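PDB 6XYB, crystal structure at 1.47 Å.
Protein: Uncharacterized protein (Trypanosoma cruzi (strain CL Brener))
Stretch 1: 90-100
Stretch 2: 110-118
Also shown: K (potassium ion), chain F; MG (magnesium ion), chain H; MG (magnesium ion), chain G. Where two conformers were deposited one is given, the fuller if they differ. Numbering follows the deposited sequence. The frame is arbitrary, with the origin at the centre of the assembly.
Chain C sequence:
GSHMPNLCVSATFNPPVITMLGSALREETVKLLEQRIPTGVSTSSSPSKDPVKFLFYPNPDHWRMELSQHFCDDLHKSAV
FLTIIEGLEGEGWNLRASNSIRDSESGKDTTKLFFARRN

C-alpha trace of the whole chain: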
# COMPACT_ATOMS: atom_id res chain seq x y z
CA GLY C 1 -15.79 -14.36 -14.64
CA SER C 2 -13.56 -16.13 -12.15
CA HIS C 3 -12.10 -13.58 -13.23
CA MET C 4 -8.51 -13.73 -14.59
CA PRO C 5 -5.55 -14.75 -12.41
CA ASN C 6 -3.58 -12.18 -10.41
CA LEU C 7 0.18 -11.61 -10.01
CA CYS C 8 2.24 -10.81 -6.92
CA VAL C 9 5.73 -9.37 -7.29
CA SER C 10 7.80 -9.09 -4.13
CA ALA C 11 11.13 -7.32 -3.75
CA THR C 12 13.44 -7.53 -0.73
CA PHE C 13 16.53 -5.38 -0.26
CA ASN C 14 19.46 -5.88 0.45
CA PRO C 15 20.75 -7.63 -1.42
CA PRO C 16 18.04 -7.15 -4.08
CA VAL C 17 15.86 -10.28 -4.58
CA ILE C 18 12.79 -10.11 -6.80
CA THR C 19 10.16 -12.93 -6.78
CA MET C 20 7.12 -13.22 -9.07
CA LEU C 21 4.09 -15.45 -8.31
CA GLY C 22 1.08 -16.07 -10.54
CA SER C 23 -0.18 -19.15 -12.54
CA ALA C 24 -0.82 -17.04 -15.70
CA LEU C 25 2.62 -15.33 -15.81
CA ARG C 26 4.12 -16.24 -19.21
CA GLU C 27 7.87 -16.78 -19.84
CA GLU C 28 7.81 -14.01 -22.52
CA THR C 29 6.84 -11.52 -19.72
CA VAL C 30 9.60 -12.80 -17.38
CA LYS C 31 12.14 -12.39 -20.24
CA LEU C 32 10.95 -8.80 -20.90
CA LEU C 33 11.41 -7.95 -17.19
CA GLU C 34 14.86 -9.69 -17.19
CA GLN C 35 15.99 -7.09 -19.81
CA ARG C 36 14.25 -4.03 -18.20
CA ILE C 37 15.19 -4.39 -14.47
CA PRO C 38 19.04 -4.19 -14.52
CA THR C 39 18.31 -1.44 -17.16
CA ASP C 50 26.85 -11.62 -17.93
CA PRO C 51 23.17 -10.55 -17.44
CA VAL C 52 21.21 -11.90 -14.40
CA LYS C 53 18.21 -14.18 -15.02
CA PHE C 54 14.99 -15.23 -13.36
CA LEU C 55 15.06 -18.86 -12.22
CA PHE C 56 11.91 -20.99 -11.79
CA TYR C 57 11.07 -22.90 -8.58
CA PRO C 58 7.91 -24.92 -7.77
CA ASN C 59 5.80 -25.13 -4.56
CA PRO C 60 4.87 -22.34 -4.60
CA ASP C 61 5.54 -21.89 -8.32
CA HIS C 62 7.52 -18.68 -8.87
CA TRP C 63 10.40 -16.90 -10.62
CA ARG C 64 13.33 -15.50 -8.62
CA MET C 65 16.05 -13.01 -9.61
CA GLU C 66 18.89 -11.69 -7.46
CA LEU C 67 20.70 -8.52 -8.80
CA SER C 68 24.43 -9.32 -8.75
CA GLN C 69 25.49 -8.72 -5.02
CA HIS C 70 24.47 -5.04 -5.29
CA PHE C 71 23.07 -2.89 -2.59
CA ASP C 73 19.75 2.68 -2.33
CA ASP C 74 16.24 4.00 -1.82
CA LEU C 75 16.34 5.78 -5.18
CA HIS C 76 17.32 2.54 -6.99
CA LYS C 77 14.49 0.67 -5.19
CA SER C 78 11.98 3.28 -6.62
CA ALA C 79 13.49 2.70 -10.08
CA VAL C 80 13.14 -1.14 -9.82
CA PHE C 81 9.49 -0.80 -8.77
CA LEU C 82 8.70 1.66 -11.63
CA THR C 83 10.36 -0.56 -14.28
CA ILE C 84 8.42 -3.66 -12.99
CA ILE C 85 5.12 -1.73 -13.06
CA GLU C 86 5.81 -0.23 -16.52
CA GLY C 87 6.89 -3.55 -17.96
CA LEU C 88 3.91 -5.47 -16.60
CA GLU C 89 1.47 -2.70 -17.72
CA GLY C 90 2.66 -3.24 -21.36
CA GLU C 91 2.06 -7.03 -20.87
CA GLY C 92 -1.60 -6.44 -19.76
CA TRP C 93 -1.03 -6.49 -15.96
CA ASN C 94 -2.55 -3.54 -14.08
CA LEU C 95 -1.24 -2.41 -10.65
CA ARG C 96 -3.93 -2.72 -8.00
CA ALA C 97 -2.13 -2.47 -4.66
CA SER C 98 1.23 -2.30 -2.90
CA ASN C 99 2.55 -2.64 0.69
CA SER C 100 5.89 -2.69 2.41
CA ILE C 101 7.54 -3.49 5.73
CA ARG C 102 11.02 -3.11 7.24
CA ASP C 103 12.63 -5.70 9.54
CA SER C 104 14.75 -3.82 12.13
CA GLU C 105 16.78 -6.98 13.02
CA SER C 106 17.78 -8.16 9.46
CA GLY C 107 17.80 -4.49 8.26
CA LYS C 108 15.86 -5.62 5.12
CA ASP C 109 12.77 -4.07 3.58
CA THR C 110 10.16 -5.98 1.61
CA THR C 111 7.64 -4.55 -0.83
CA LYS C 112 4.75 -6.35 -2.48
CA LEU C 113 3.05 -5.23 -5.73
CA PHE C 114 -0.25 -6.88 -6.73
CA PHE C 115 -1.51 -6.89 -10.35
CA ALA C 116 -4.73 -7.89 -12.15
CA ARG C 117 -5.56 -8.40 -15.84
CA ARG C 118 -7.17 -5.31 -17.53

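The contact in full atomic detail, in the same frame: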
# COMPACT_ATOMS: atom_id res chain seq x y z
N GLY C 90 2.59 -2.98 -19.90
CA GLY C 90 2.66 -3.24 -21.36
C GLY C 90 2.24 -4.67 -21.69
O GLY C 90 1.78 -4.89 -22.83
N GLU C 91 2.42 -5.60 -20.74
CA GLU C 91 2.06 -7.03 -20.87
C GLU C 91 0.63 -7.32 -20.38
O GLU C 91 0.32 -8.50 -20.33
CB GLU C 91 3.09 -7.84 -20.07
CG GLU C 91 4.44 -7.82 -20.75
CD GLU C 91 4.53 -8.70 -22.00
OE1 GLU C 91 4.36 -9.96 -21.91
OE2 GLU C 91 4.76 -8.13 -23.06
N GLY C 92 -0.17 -6.31 -20.05
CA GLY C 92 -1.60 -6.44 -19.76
C GLY C 92 -1.86 -6.66 -18.28
O GLY C 92 -2.96 -7.12 -17.95
N TRP C 93 -0.90 -6.33 -17.43
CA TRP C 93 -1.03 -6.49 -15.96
C TRP C 93 -1.08 -5.09 -15.32
O TRP C 93 -0.07 -4.35 -15.39
CB TRP C 93 0.14 -7.28 -15.39
CG TRP C 93 0.18 -8.73 -15.78
CD1 TRP C 93 1.04 -9.31 -16.67
CD2 TRP C 93 -0.65 -9.80 -15.29
NE1 TRP C 93 0.78 -10.67 -16.78
CE2 TRP C 93 -0.24 -11.00 -15.90
CE3 TRP C 93 -1.65 -9.82 -14.32
CZ2 TRP C 93 -0.86 -12.22 -15.64
CZ3 TRP C 93 -2.29 -11.02 -14.08
CH2 TRP C 93 -1.86 -12.19 -14.67
N ASN C 94 -2.19 -4.86 -14.62
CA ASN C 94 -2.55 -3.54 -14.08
C ASN C 94 -2.28 -3.54 -12.57
O ASN C 94 -2.66 -4.46 -11.89
CB ASN C 94 -4.00 -3.15 -14.38
CG ASN C 94 -4.28 -3.05 -15.87
OD1 ASN C 94 -5.15 -3.73 -16.39
ND2 ASN C 94 -3.45 -2.31 -16.59
N LEU C 95 -1.59 -2.51 -12.09
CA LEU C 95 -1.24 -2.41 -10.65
C LEU C 95 -2.48 -2.08 -9.86
O LEU C 95 -3.18 -1.10 -10.23
CB LEU C 95 -0.20 -1.33 -10.45
CG LEU C 95 0.22 -1.08 -9.00
CD1 LEU C 95 0.94 -2.26 -8.42
CD2 LEU C 95 1.07 0.18 -8.93
N ARG C 96 -2.75 -2.89 -8.84
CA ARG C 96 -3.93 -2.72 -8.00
C ARG C 96 -3.58 -2.29 -6.58
O ARG C 96 -4.36 -1.53 -5.99
CB ARG C 96 -4.75 -4.01 -7.95
CG ARG C 96 -5.24 -4.43 -9.33
CD ARG C 96 -6.21 -3.48 -9.98
NE ARG C 96 -7.34 -3.71 -9.14
CZ ARG C 96 -8.38 -4.49 -9.39
NH1 ARG C 96 -8.56 -5.11 -10.56
NH2 ARG C 96 -9.25 -4.67 -8.41
N ALA C 97 -2.44 -2.73 -6.06
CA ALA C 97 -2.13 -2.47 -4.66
C ALA C 97 -0.64 -2.68 -4.39
O ALA C 97 0.03 -3.38 -5.13
CB ALA C 97 -2.97 -3.32 -3.73
N SER C 98 -0.16 -2.05 -3.33
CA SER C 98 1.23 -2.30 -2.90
C SER C 98 1.28 -2.17 -1.38
O SER C 98 0.55 -1.43 -0.79
CB SER C 98 2.20 -1.33 -3.52
OG SER C 98 3.55 -1.54 -3.15
N ASN C 99 2.26 -2.82 -0.75
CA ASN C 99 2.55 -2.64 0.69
C ASN C 99 4.02 -2.92 0.95
O ASN C 99 4.66 -3.55 0.15
CB ASN C 99 1.58 -3.46 1.55
CG ASN C 99 1.51 -4.93 1.33
OD1 ASN C 99 0.70 -5.44 0.57
ND2 ASN C 99 2.44 -5.63 1.94
N SER C 100 4.50 -2.43 2.04
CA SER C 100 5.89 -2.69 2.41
C SER C 100 6.04 -2.75 3.92
O SER C 100 5.26 -2.17 4.70
CB SER C 100 6.79 -1.63 1.78
OG SER C 100 6.31 -0.31 2.01
N THR C 110 10.85 -5.17 2.59
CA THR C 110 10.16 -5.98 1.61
C THR C 110 8.95 -5.21 1.10
O THR C 110 8.15 -4.81 1.97
CB THR C 110 9.76 -7.33 2.22
OG1 THR C 110 10.96 -8.01 2.61
CG2 THR C 110 8.96 -8.17 1.25
N THR C 111 8.74 -5.21 -0.19
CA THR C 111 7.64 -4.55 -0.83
C THR C 111 6.92 -5.53 -1.73
O THR C 111 7.56 -6.21 -2.53
CB THR C 111 8.10 -3.34 -1.60
OG1 THR C 111 8.78 -2.41 -0.76
CG2 THR C 111 7.00 -2.72 -2.41
N LYS C 112 5.60 -5.55 -1.64
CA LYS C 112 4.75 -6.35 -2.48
C LYS C 112 3.93 -5.45 -3.43
O LYS C 112 3.48 -4.39 -3.07
CB LYS C 112 3.90 -7.27 -1.63
CG LYS C 112 4.82 -8.23 -0.90
CD LYS C 112 4.21 -9.42 -0.35
CE LYS C 112 5.10 -9.97 0.73
NZ LYS C 112 6.15 -10.82 0.11
N LEU C 113 3.81 -5.92 -4.67
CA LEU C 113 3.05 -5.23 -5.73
C LEU C 113 2.05 -6.28 -6.23
O LEU C 113 2.47 -7.41 -6.66
CB LEU C 113 3.99 -4.75 -6.83
CG LEU C 113 5.05 -3.72 -6.49
CD1 LEU C 113 6.11 -3.68 -7.61
CD2 LEU C 113 4.49 -2.30 -6.37
N PHE C 114 0.78 -5.92 -6.29
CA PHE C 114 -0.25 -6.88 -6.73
C PHE C 114 -0.92 -6.35 -8.01
O PHE C 114 -1.22 -5.16 -8.11
CB PHE C 114 -1.34 -6.98 -5.65
CG PHE C 114 -0.87 -7.56 -4.37
CD1 PHE C 114 -0.65 -8.91 -4.25
CD2 PHE C 114 -0.56 -6.73 -3.32
CE1 PHE C 114 -0.20 -9.47 -3.06
CE2 PHE C 114 -0.15 -7.29 -2.10
CZ PHE C 114 0.06 -8.64 -2.00
N PHE C 115 -1.05 -7.25 -8.99
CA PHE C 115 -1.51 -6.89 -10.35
C PHE C 115 -2.70 -7.75 -10.77
O PHE C 115 -2.82 -8.92 -10.33
CB PHE C 115 -0.42 -7.14 -11.37
CG PHE C 115 0.81 -6.31 -11.15
CD1 PHE C 115 1.81 -6.76 -10.30
CD2 PHE C 115 1.05 -5.10 -11.84
CE1 PHE C 115 2.93 -5.99 -10.03
CE2 PHE C 115 2.21 -4.35 -11.60
CZ PHE C 115 3.14 -4.80 -10.67
N ALA C 116 -3.59 -7.15 -11.57
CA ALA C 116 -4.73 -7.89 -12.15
C ALA C 116 -4.76 -7.68 -13.66
O ALA C 116 -4.16 -6.70 -14.20
CB ALA C 116 -6.03 -7.41 -11.49
N ARG C 117 -5.41 -8.59 -14.38
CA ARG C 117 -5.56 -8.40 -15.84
C ARG C 117 -6.58 -7.29 -16.11
O ARG C 117 -7.43 -7.06 -15.23
CB ARG C 117 -6.02 -9.67 -16.57
CG ARG C 117 -5.05 -10.83 -16.57
CD ARG C 117 -3.75 -10.56 -17.27
NE ARG C 117 -3.82 -10.48 -18.74
CZ ARG C 117 -2.78 -10.20 -19.52
NH1 ARG C 117 -1.60 -10.01 -18.97
NH2 ARG C 117 -2.91 -10.10 -20.83
N ARG C 118 -6.50 -6.61 -17.26
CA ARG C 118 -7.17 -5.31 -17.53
C ARG C 118 -8.70 -5.45 -17.63
O ARG C 118 -9.42 -4.45 -17.36
CB ARG C 118 -6.61 -4.70 -18.82
K K F . -5.05 0.92 -5.19
MG MG H . -0.57 0.32 0.04
MG MG G . 4.22 -0.38 5.70
O HOH W 1 -4.81 0.93 -8.53
O HOH W 2 -7.37 -4.68 -13.60

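A beta bulge interrupts the antiparallel pairing of these two strands, and it illustrates how a sheet can absorb one extra residue without losing its hydrogen bonds. Leu95 lies across from Phe115, yet the next pair is Ala97 with Phe114, so Arg96 has no partner of its own. The carbonyl of Phe114 serves both residues at the step: Arg96 N donates to Phe114 O at 2.8 Å and nearly linearly, while Ala97 N reaches the same Phe114 O at 3.4 Å in a weak bond. The step coincides with a change in the backbone at Arg96, whose psi of -33° departs from the extended values of its neighbours.

Bonded pairs flank the bulge. Asn94 N donates to Ala116 O (2.7 Å) and Ala116 N returns a bond to Asn94 O (2.9 Å); beyond the step, Phe114 N donates to Ala97 O (2.9 Å), and Asn99 and Lys112 exchange bonds, Lys112 N to Asn99 O at 2.8 Å and Asn99 N to Lys112 O at 3.1 Å. Ser98 adds a side-chain bond, its OG donating to Lys112 O at 2.9 Å, so that this carbonyl also accepts twice.

Because the bulge inserts a single residue, the alternation of side chains resumes beyond it with Ala97 beside Phe114, on the same face as Asn94 and Ala116. There Ala97 CB packs 4.2 Å from Phe114 CD2, and Asn99 OD1 approaches the edge of the Phe114 ring, 3.4 Å from CE2. The other face carries Trp93, Leu95, Leu113 and Phe115. Leu95 CD1 sits over the Phe115 ring, 4.0 Å from Phe115 CE2, and also meets Leu113 CD2 at 4.1 Å, linking side chains before and after the register shift.

Near one end, Arg117 folds back across Trp93. Arg117 CD lies 3.4 Å from the centroid of the six-membered ring of Trp93, almost on the ring normal, and Arg117 CZ stands 4.6 Å from the centroid of the five-membered ring, a cation-pi arrangement. This course carries Arg117 NH1 to Glu91 O, where it donates a hydrogen bond of 2.8 Å. Gly92 leaves space for the guanidinium: a CB here would fall 2.6 Å from Arg117 NH2, and the positive phi also favours glycine.

Arg96, without a partner in the register, makes other contacts. Arg96 O binds the potassium ion at 2.7 Å, and a water bridges Arg96 NH1 (3.3 Å from the water O) to Arg117 O (2.9 Å from the same atom).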